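Long-range contacts in putative peptide ABC-transport system periplasmic peptide-binding protein (Campylobacter jejuni, PDB 4OEV), which binds nickel(II), here together with an oxalate ion, outside the cytoplasm and probably delivers the metal to an ABC-type importer: residues Arg259-Tyr264 against Tyr449-Ile455; Arg396-Ser400 against Trp411-His417; Val266-Val272 against Ile455-Tyr459. One frame throughout, in Å; residues are numbered along the deposited sequence.

Interaction 1. Residues Arg259-Tyr264 against Tyr449-Ile455; sequences RQALNY and YENPPFI
R259 reaches from helix 256-265 along the ring of P452, its NH2 coming within 3.8 Å of P452 CD, with the CA atoms of the two residues 6.9 Å apart. With chi1 to chi3 at m, t, m, the guanidinium turns its edge to two carbonyl oxygens: R259 NH2 donates to N451 OD1 (2.7 Å) and to P452 O (2.8 Å), while R259 NH1 adds a weak bond to N451 OD1 (3.2 Å) and is also hydrogen-bonded to K254 O. N451 is the first non-helical residue after helix 434-450 (phi/psi -141/77), and the chain runs through P452 and P453 into a strand at F454. One helical turn after R259, N263 (chi1 -91°) sends ND2 both to F454 O (3.1 Å) and back to R259 O (3.0 Å). N263 CA lies 5.6 Å from I455 CA. The m,t side chain of I455 points toward the helix, its CD1 3.9 Å from L262 CB. Helix 256-265 thus packs on the junction between helix 434-450 and strand 454-467, which in the six-stranded antiparallel sheet pairs here with strand 241-246 (I455 with L244). The R259 guanidinium satisfies N451 OD1 and P452 O, and the N263 amide satisfies F454 O.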
loop_
_atom_site.group_PDB
_atom_site.type_symbol
_atom_site.label_atom_id
_atom_site.label_comp_id
_atom_site.label_asym_id
_atom_site.label_seq_id
_atom_site.Cartn_x
_atom_site.Cartn_y
_atom_site.Cartn_z
ATOM N N ARG A 259 21.299 -6.736 13.064
ATOM C CA ARG A 259 19.958 -6.241 12.858
ATOM C C ARG A 259 19.214 -6.132 14.196
ATOM O O ARG A 259 18.479 -5.166 14.423
ATOM C CB ARG A 259 19.194 -7.162 11.885
ATOM C CG ARG A 259 19.562 -6.941 10.456
ATOM C CD ARG A 259 18.803 -7.872 9.573
ATOM N NE ARG A 259 19.380 -9.228 9.533
ATOM C CZ ARG A 259 18.745 -10.333 9.914
ATOM N NH1 ARG A 259 19.382 -11.492 9.787
ATOM N NH2 ARG A 259 17.481 -10.305 10.413
ATOM N N GLN A 260 19.431 -7.082 15.105
ATOM C CA GLN A 260 18.799 -6.957 16.410
ATOM C C GLN A 260 19.382 -5.748 17.175
ATOM O O GLN A 260 18.684 -4.993 17.847
ATOM C CB GLN A 260 19.013 -8.228 17.220
ATOM C CG GLN A 260 18.428 -9.478 16.584
ATOM C CD GLN A 260 18.786 -10.736 17.377
ATOM O OE1 GLN A 260 19.939 -10.921 17.779
ATOM N NE2 GLN A 260 17.806 -11.606 17.587
ATOM N N ALA A 261 20.682 -5.580 17.067
ATOM C CA ALA A 261 21.329 -4.469 17.770
ATOM C C ALA A 261 20.765 -3.121 17.289
ATOM O O ALA A 261 20.476 -2.233 18.107
ATOM C CB ALA A 261 22.815 -4.546 17.591
ATOM N N LEU A 262 20.608 -2.962 15.975
ATOM C CA LEU A 262 20.079 -1.712 15.436
ATOM C C LEU A 262 18.638 -1.459 15.899
ATOM O O LEU A 262 18.237 -0.312 16.134
ATOM C CB LEU A 262 20.157 -1.720 13.914
ATOM C CG LEU A 262 21.603 -1.830 13.440
ATOM C CD1 LEU A 262 21.652 -2.014 11.999
ATOM C CD2 LEU A 262 22.392 -0.547 13.800
ATOM N N ASN A 263 17.872 -2.526 16.074
ATOM C CA ASN A 263 16.532 -2.380 16.644
ATOM C C ASN A 263 16.589 -1.884 18.100
ATOM O O ASN A 263 15.873 -0.957 18.455
ATOM C CB ASN A 263 15.781 -3.679 16.558
ATOM C CG ASN A 263 14.986 -3.785 15.260
ATOM O OD1 ASN A 263 13.856 -3.298 15.183
ATOM N ND2 ASN A 263 15.593 -4.368 14.235
ATOM N N TYR A 264 17.461 -2.474 18.922
ATOM C CA TYR A 264 17.593 -2.068 20.338
ATOM C C TYR A 264 18.122 -0.646 20.484
ATOM O O TYR A 264 17.982 -0.007 21.558
ATOM C CB TYR A 264 18.515 -3.037 21.108
ATOM C CG TYR A 264 17.860 -4.352 21.506
ATOM C CD1 TYR A 264 16.787 -4.377 22.383
ATOM C CD2 TYR A 264 18.331 -5.566 21.017
ATOM C CE1 TYR A 264 16.185 -5.578 22.748
ATOM C CE2 TYR A 264 17.753 -6.757 21.380
ATOM C CZ TYR A 264 16.671 -6.761 22.248
ATOM O OH TYR A 264 16.057 -7.953 22.592
ATOM N N TYR A 449 9.886 -11.348 14.571
ATOM C CA TYR A 449 10.627 -10.873 15.736
ATOM C C TYR A 449 11.977 -11.594 15.805
ATOM O O TYR A 449 12.989 -10.976 16.148
ATOM C CB TYR A 449 9.855 -11.077 17.069
ATOM C CG TYR A 449 10.787 -10.864 18.260
ATOM C CD1 TYR A 449 11.080 -9.579 18.734
ATOM C CD2 TYR A 449 11.447 -11.941 18.863
ATOM C CE1 TYR A 449 11.967 -9.383 19.765
ATOM C CE2 TYR A 449 12.340 -11.741 19.910
ATOM C CZ TYR A 449 12.595 -10.462 20.352
ATOM O OH TYR A 449 13.482 -10.247 21.395
ATOM N N GLU A 450 11.988 -12.905 15.551
ATOM C CA GLU A 450 13.209 -13.707 15.711
ATOM C C GLU A 450 14.241 -13.406 14.624
ATOM O O GLU A 450 15.448 -13.592 14.802
ATOM C CB GLU A 450 12.896 -15.228 15.711
ATOM C CG GLU A 450 11.983 -15.715 16.871
ATOM C CD GLU A 450 12.556 -15.484 18.280
ATOM O OE1 GLU A 450 13.797 -15.333 18.443
ATOM O OE2 GLU A 450 11.760 -15.467 19.247
ATOM N N ASN A 451 13.750 -12.988 13.472
ATOM C CA ASN A 451 14.605 -12.699 12.352
ATOM C C ASN A 451 14.071 -11.456 11.651
ATOM O O ASN A 451 13.429 -11.539 10.593
ATOM C CB ASN A 451 14.675 -13.902 11.416
ATOM C CG ASN A 451 15.644 -13.686 10.274
ATOM O OD1 ASN A 451 16.529 -12.812 10.326
ATOM N ND2 ASN A 451 15.502 -14.481 9.253
ATOM N N PRO A 452 14.341 -10.288 12.243
ATOM C CA PRO A 452 13.705 -9.029 11.815
ATOM C C PRO A 452 14.216 -8.544 10.442
ATOM O O PRO A 452 15.401 -8.373 10.219
ATOM C CB PRO A 452 14.065 -8.052 12.946
ATOM C CG PRO A 452 15.358 -8.644 13.570
ATOM C CD PRO A 452 15.210 -10.140 13.421
ATOM N N PRO A 453 13.294 -8.369 9.495
ATOM C CA PRO A 453 13.683 -7.826 8.192
ATOM C C PRO A 453 13.870 -6.301 8.267
ATOM O O PRO A 453 14.465 -5.696 7.353
ATOM C CB PRO A 453 12.479 -8.162 7.321
ATOM C CG PRO A 453 11.338 -8.126 8.276
ATOM C CD PRO A 453 11.867 -8.764 9.523
ATOM N N PHE A 454 13.250 -5.699 9.284
ATOM C CA PHE A 454 13.127 -4.230 9.386
ATOM C C PHE A 454 13.566 -3.708 10.754
ATOM O O PHE A 454 13.727 -4.472 11.726
ATOM C CB PHE A 454 11.680 -3.710 9.195
ATOM C CG PHE A 454 11.011 -3.978 7.830
ATOM C CD1 PHE A 454 11.696 -4.419 6.674
ATOM C CD2 PHE A 454 9.647 -3.671 7.698
ATOM C CE1 PHE A 454 10.997 -4.667 5.470
ATOM C CE2 PHE A 454 8.945 -3.906 6.493
ATOM C CZ PHE A 454 9.625 -4.380 5.378
ATOM N N ILE A 455 13.655 -2.381 10.860
ATOM C CA ILE A 455 13.339 -1.732 12.141
ATOM C C ILE A 455 11.945 -1.102 11.983
ATOM O O ILE A 455 11.800 -0.156 11.174
ATOM C CB ILE A 455 14.280 -0.618 12.548
ATOM C CG1 ILE A 455 15.721 -1.142 12.651
ATOM C CG2 ILE A 455 13.815 -0.067 13.859
ATOM C CD1 ILE A 455 16.722 -0.045 13.001
#

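Interaction 2. Residues Arg396-Ser400 against Trp411-His417; sequences RVFES and WNFGHYH
A guanidinium lying flat on an indole is the most distinctive feature: R396 (m,t,m, chi4 -175°) stacks on W411 (chi1 m, chi2 -8°) with centres 4.0 Å apart and planes at 19°. R396 CZ sits 4.0 Å from the centroid of the W411 six-membered ring, an off-centre cation-pi contact 31° from the normal; R396 CD lies over the same ring at 4.1 Å as a CH-pi contact. R396 NH2 is hydrogen-bonded to S99 O and NH1 to F392 O. The W411 indole also meets, nearly parallel, W384 of the oxalate pocket, so the R396-W411 stack forms a layer behind that pocket. V397 CG2 approaches the ring edge at W411 CE3 (3.9 Å). Where helix 395-398 ends, the CA atoms of V397 and N412 are 4.3 Å apart, W411 N donates to R396 O (2.7 Å), and N412 CA makes a CA-H...O contact with V397 O (3.1 Å). E399 leaves helical geometry (-74/145), and N412 ND2 donates to E399 O (3.1 Å). N412 (chi1 t), first residue of a type I turn to H415, also donates from ND2 to Y416 O (2.9 Å) and accepts at OD1 from Y416 N (3.0 Å). Its amide therefore closes its own loop and ties it to E399, just past the helix, while W411 N holds the helix end and the arginine's charge is shared between carbonyl oxygens and an aromatic face.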
loop_
_atom_site.group_PDB
_atom_site.type_symbol
_atom_site.label_atom_id
_atom_site.label_comp_id
_atom_site.label_asym_id
_atom_site.label_seq_id
_atom_site.Cartn_x
_atom_site.Cartn_y
_atom_site.Cartn_z
ATOM N N ARG A 396 3.513 -10.322 -0.716
ATOM C CA ARG A 396 4.463 -9.790 -1.717
ATOM C C ARG A 396 5.645 -9.103 -1.030
ATOM O O ARG A 396 6.641 -8.797 -1.706
ATOM C CB ARG A 396 3.799 -8.760 -2.646
ATOM C CG ARG A 396 2.924 -9.462 -3.715
ATOM C CD ARG A 396 1.978 -8.480 -4.431
ATOM N NE ARG A 396 0.872 -8.129 -3.542
ATOM C CZ ARG A 396 -0.177 -7.373 -3.895
ATOM N NH1 ARG A 396 -1.138 -7.145 -3.017
ATOM N NH2 ARG A 396 -0.274 -6.862 -5.113
ATOM N N VAL A 397 5.495 -8.829 0.262
ATOM C CA VAL A 397 6.556 -8.012 0.959
ATOM C C VAL A 397 7.656 -8.853 1.641
ATOM O O VAL A 397 8.843 -8.472 1.597
ATOM C CB VAL A 397 5.899 -7.072 1.988
ATOM C CG1 VAL A 397 6.969 -6.313 2.914
ATOM C CG2 VAL A 397 5.054 -6.050 1.291
ATOM N N PHE A 398 7.268 -9.973 2.261
ATOM C CA PHE A 398 8.161 -10.781 3.127
ATOM C C PHE A 398 8.463 -12.157 2.567
ATOM O O PHE A 398 9.427 -12.792 2.971
ATOM C CB PHE A 398 7.522 -10.968 4.513
ATOM C CG PHE A 398 7.262 -9.629 5.232
ATOM C CD1 PHE A 398 8.325 -8.889 5.716
ATOM C CD2 PHE A 398 5.972 -9.140 5.383
ATOM C CE1 PHE A 398 8.100 -7.649 6.351
ATOM C CE2 PHE A 398 5.734 -7.916 6.005
ATOM C CZ PHE A 398 6.806 -7.174 6.502
ATOM N N GLU A 399 7.589 -12.676 1.706
ATOM C CA GLU A 399 7.808 -14.040 1.294
ATOM C C GLU A 399 8.959 -14.192 0.315
ATOM O O GLU A 399 9.208 -13.320 -0.573
ATOM C CB GLU A 399 6.467 -14.607 0.735
ATOM C CG GLU A 399 6.173 -16.063 1.084
ATOM C CD GLU A 399 6.601 -16.924 -0.053
ATOM O OE1 GLU A 399 6.525 -18.164 0.067
ATOM O OE2 GLU A 399 6.952 -16.349 -1.125
ATOM N N SER A 400 9.689 -15.322 0.442
ATOM C CA SER A 400 10.924 -15.505 -0.334
ATOM C C SER A 400 10.763 -15.407 -1.826
ATOM O O SER A 400 11.630 -14.853 -2.494
ATOM C CB SER A 400 11.537 -16.907 -0.091
ATOM O OG SER A 400 12.278 -16.888 1.110
ATOM N N TRP A 411 7.520 -7.498 -3.933
ATOM C CA TRP A 411 7.720 -6.255 -3.194
ATOM C C TRP A 411 8.751 -6.445 -2.069
ATOM O O TRP A 411 8.938 -5.567 -1.229
ATOM C CB TRP A 411 6.411 -5.775 -2.581
ATOM C CG TRP A 411 5.362 -5.350 -3.544
ATOM C CD1 TRP A 411 5.475 -5.204 -4.899
ATOM C CD2 TRP A 411 4.025 -5.004 -3.200
ATOM N NE1 TRP A 411 4.238 -4.824 -5.433
ATOM C CE2 TRP A 411 3.344 -4.694 -4.397
ATOM C CE3 TRP A 411 3.319 -4.965 -1.987
ATOM C CZ2 TRP A 411 1.989 -4.315 -4.412
ATOM C CZ3 TRP A 411 1.967 -4.594 -2.013
ATOM C CH2 TRP A 411 1.335 -4.275 -3.206
ATOM N N ASN A 412 9.416 -7.597 -2.082
ATOM C CA ASN A 412 10.398 -7.927 -1.074
ATOM C C ASN A 412 11.736 -7.293 -1.459
ATOM O O ASN A 412 12.639 -7.967 -1.954
ATOM C CB ASN A 412 10.491 -9.469 -0.957
ATOM C CG ASN A 412 11.391 -9.939 0.164
ATOM O OD1 ASN A 412 12.230 -9.168 0.711
ATOM N ND2 ASN A 412 11.302 -11.229 0.467
ATOM N N PHE A 413 11.871 -5.993 -1.212
ATOM C CA PHE A 413 12.954 -5.249 -1.735
ATOM C C PHE A 413 14.277 -5.430 -0.973
ATOM O O PHE A 413 15.319 -5.089 -1.538
ATOM C CB PHE A 413 12.593 -3.757 -1.797
ATOM C CG PHE A 413 11.437 -3.443 -2.764
ATOM C CD1 PHE A 413 11.169 -4.279 -3.812
ATOM C CD2 PHE A 413 10.733 -2.265 -2.670
ATOM C CE1 PHE A 413 10.110 -3.993 -4.716
ATOM C CE2 PHE A 413 9.702 -1.978 -3.587
ATOM C CZ PHE A 413 9.411 -2.829 -4.585
ATOM N N GLY A 414 14.200 -5.927 0.274
ATOM C CA GLY A 414 15.374 -6.180 1.108
ATOM C C GLY A 414 15.947 -7.568 0.908
ATOM O O GLY A 414 16.991 -7.889 1.479
ATOM N N HIS A 415 15.301 -8.381 0.068
ATOM C CA HIS A 415 15.817 -9.722 -0.240
ATOM C C HIS A 415 15.813 -10.572 0.990
ATOM O O HIS A 415 16.781 -11.281 1.306
ATOM C CB HIS A 415 17.208 -9.630 -0.848
ATOM C CG HIS A 415 17.276 -8.564 -1.897
ATOM N ND1 HIS A 415 16.538 -8.630 -3.069
ATOM C CD2 HIS A 415 17.916 -7.371 -1.913
ATOM C CE1 HIS A 415 16.737 -7.520 -3.764
ATOM N NE2 HIS A 415 17.573 -6.741 -3.079
ATOM N N TYR A 416 14.712 -10.479 1.697
ATOM C CA TYR A 416 14.544 -11.205 2.974
ATOM C C TYR A 416 14.117 -12.641 2.718
ATOM O O TYR A 416 13.153 -12.830 2.007
ATOM C CB TYR A 416 13.485 -10.508 3.787
ATOM C CG TYR A 416 13.144 -11.144 5.128
ATOM C CD1 TYR A 416 14.081 -11.175 6.170
ATOM C CD2 TYR A 416 11.884 -11.633 5.373
ATOM C CE1 TYR A 416 13.751 -11.728 7.417
ATOM C CE2 TYR A 416 11.537 -12.163 6.602
ATOM C CZ TYR A 416 12.474 -12.212 7.631
ATOM O OH TYR A 416 12.063 -12.771 8.870
ATOM N N HIS A 417 14.815 -13.638 3.265
ATOM C CA HIS A 417 14.424 -15.065 3.072
ATOM C C HIS A 417 14.346 -15.747 4.421
ATOM O O HIS A 417 15.380 -15.976 5.057
ATOM C CB HIS A 417 15.438 -15.781 2.185
ATOM C CG HIS A 417 15.470 -15.277 0.777
ATOM N ND1 HIS A 417 15.191 -16.086 -0.315
ATOM C CD2 HIS A 417 15.741 -14.050 0.276
ATOM C CE1 HIS A 417 15.295 -15.370 -1.421
ATOM N NE2 HIS A 417 15.618 -14.127 -1.089
#

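Interaction 3. Residues Val266-Val272 against Ile455-Tyr459; sequences VDKESIV and IFLAY
A classic beta bulge in strand 454-467, where L457 and A458 both face R242 of the neighbouring strand, packs here against the start of helix 268-274. L457 has phi/psi -117/-63, a helix-like psi within the strand, and A458 returns to -157/149. The local helix and strand axes approach to 8.5 Å at -32°, running roughly the same way, and the CA pairs K268-L457 (6.2 Å) and V272-A458 (7.0 Å) set the register. D267 is the N-cap, its OD1 accepting a weak bond from S270 N (3.5 Å). K268 points toward the strand (chi1 m, chi2 t, chi4 t) and NZ donates to F456 O (2.8 Å); this ammonium is also hydrogen-bonded to A283 O and N284 OD1. A water accepts from F456 N at 2.7 Å and, weakly, from K268 NZ at 3.4 Å. Beside this polar strip lies apolar packing: V266 CG2 meets I455 CD1 and V266 CG1 meets L457 CD2, both at 4.1 Å; I271 CD1 is 4.3 Å from L457 CD2, and V272 CG2 is 3.9 Å from A458 CB. Such a capped helix inclined at about 32° to a bulged strand is an alpha/beta layer packing, consistent with the lobes of the periplasmic binding protein fold.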
loop_
_atom_site.group_PDB
_atom_site.type_symbol
_atom_site.label_atom_id
_atom_site.label_comp_id
_atom_site.label_asym_id
_atom_site.label_seq_id
_atom_site.Cartn_x
_atom_site.Cartn_y
_atom_site.Cartn_z
ATOM N N VAL A 266 17.217 2.096 18.766
ATOM C CA VAL A 266 16.313 3.202 18.431
ATOM C C VAL A 266 15.247 3.441 19.512
ATOM O O VAL A 266 14.497 2.533 19.868
ATOM C CB VAL A 266 15.595 2.933 17.057
ATOM C CG1 VAL A 266 14.637 4.119 16.725
ATOM C CG2 VAL A 266 16.620 2.756 15.936
ATOM N N ASP A 267 15.164 4.666 20.018
ATOM C CA ASP A 267 14.138 5.027 20.995
ATOM C C ASP A 267 12.881 5.456 20.250
ATOM O O ASP A 267 12.684 6.647 19.968
ATOM C CB ASP A 267 14.639 6.143 21.947
ATOM C CG ASP A 267 13.644 6.475 23.063
ATOM O OD1 ASP A 267 12.587 5.815 23.152
ATOM O OD2 ASP A 267 13.951 7.359 23.893
ATOM N N LYS A 268 12.049 4.466 19.926
ATOM C CA LYS A 268 10.848 4.677 19.130
ATOM C C LYS A 268 9.841 5.559 19.857
ATOM O O LYS A 268 9.123 6.336 19.220
ATOM C CB LYS A 268 10.184 3.332 18.792
ATOM C CG LYS A 268 11.083 2.350 18.095
ATOM C CD LYS A 268 10.250 1.250 17.485
ATOM C CE LYS A 268 10.956 -0.068 17.479
ATOM N NZ LYS A 268 10.079 -1.166 16.853
ATOM N N GLU A 269 9.755 5.436 21.178
ATOM C CA GLU A 269 8.801 6.274 21.918
ATOM C C GLU A 269 9.107 7.750 21.698
ATOM O O GLU A 269 8.203 8.551 21.475
ATOM C CB GLU A 269 8.823 5.968 23.416
ATOM C CG GLU A 269 8.150 4.679 23.810
ATOM C CD GLU A 269 6.640 4.717 23.601
ATOM O OE1 GLU A 269 6.047 5.825 23.648
ATOM O OE2 GLU A 269 6.041 3.634 23.386
ATOM N N SER A 270 10.389 8.100 21.716
ATOM C CA SER A 270 10.781 9.484 21.523
ATOM C C SER A 270 10.446 10.024 20.127
ATOM O O SER A 270 10.092 11.197 19.980
ATOM C CB SER A 270 12.279 9.643 21.801
ATOM O OG SER A 270 12.748 10.886 21.312
ATOM N N ILE A 271 10.556 9.176 19.110
ATOM C CA ILE A 271 10.248 9.565 17.737
ATOM C C ILE A 271 8.781 9.932 17.545
ATOM O O ILE A 271 8.443 10.969 16.959
ATOM C CB ILE A 271 10.603 8.422 16.772
ATOM C CG1 ILE A 271 12.101 8.395 16.501
ATOM C CG2 ILE A 271 9.827 8.536 15.452
ATOM C CD1 ILE A 271 12.473 7.190 15.673
ATOM N N VAL A 272 7.903 9.065 18.023
ATOM C CA VAL A 272 6.486 9.301 17.878
ATOM C C VAL A 272 6.048 10.504 18.689
ATOM O O VAL A 272 5.253 11.334 18.227
ATOM C CB VAL A 272 5.687 8.067 18.303
ATOM C CG1 VAL A 272 4.208 8.409 18.414
ATOM C CG2 VAL A 272 5.919 6.978 17.314
ATOM N N ILE A 455 13.655 -2.381 10.860
ATOM C CA ILE A 455 13.339 -1.732 12.141
ATOM C C ILE A 455 11.945 -1.102 11.983
ATOM O O ILE A 455 11.800 -0.156 11.174
ATOM C CB ILE A 455 14.280 -0.618 12.548
ATOM C CG1 ILE A 455 15.721 -1.142 12.651
ATOM C CG2 ILE A 455 13.815 -0.067 13.859
ATOM C CD1 ILE A 455 16.722 -0.045 13.001
ATOM N N PHE A 456 10.922 -1.654 12.642
ATOM C CA PHE A 456 9.582 -1.032 12.533
ATOM C C PHE A 456 9.590 0.246 13.367
ATOM O O PHE A 456 10.121 0.246 14.465
ATOM C CB PHE A 456 8.481 -1.948 13.004
ATOM C CG PHE A 456 8.109 -2.994 12.009
ATOM C CD1 PHE A 456 6.989 -2.809 11.192
ATOM C CD2 PHE A 456 8.841 -4.142 11.883
ATOM C CE1 PHE A 456 6.598 -3.767 10.270
ATOM C CE2 PHE A 456 8.446 -5.138 10.911
ATOM C CZ PHE A 456 7.322 -4.922 10.136
ATOM N N LEU A 457 8.988 1.310 12.864
ATOM C CA LEU A 457 9.084 2.593 13.579
ATOM C C LEU A 457 7.710 3.068 14.031
ATOM O O LEU A 457 7.461 3.152 15.232
ATOM C CB LEU A 457 9.762 3.623 12.685
ATOM C CG LEU A 457 11.211 3.236 12.360
ATOM C CD1 LEU A 457 11.739 4.084 11.179
ATOM C CD2 LEU A 457 12.080 3.478 13.606
ATOM N N ALA A 458 6.789 3.354 13.099
ATOM C CA ALA A 458 5.524 3.914 13.534
ATOM C C ALA A 458 4.378 3.690 12.519
ATOM O O ALA A 458 4.612 3.662 11.313
ATOM C CB ALA A 458 5.665 5.399 13.797
ATOM N N TYR A 459 3.167 3.564 13.040
ATOM C CA TYR A 459 1.936 3.617 12.241
ATOM C C TYR A 459 1.462 5.074 12.160
ATOM O O TYR A 459 1.538 5.789 13.144
ATOM C CB TYR A 459 0.850 2.755 12.866
ATOM C CG TYR A 459 0.991 1.275 12.532
ATOM C CD1 TYR A 459 0.250 0.695 11.511
ATOM C CD2 TYR A 459 1.824 0.454 13.275
ATOM C CE1 TYR A 459 0.353 -0.680 11.216
ATOM C CE2 TYR A 459 1.955 -0.919 12.979
ATOM C CZ TYR A 459 1.213 -1.478 11.964
ATOM O OH TYR A 459 1.341 -2.824 11.678
HETATM O O HOH W 1 11.179 -3.514 14.606
#

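From the N terminus, helix 256-265 supplies the first half of interaction 1, and V266 and helix 268-274, next in the chain, that of interaction 3. Both partners lie some 180 residues later, where 449-455 and 455-459 share I455, so these two long loops cross. Interaction 2 closes a short loop, with 10 residues between its segments, and is nested inside both. It touches interaction 1 through Y416 OH to N451 O (2.5 Å, a probable hydrogen bond) and through F398 CE1 against F454 CZ (3.7 Å); it does not touch interaction 3. Together they tie two successive helices to strand 454-467 and its sheet, with the end of helix 395-398 and the loop that follows it packed beside the strand's entry.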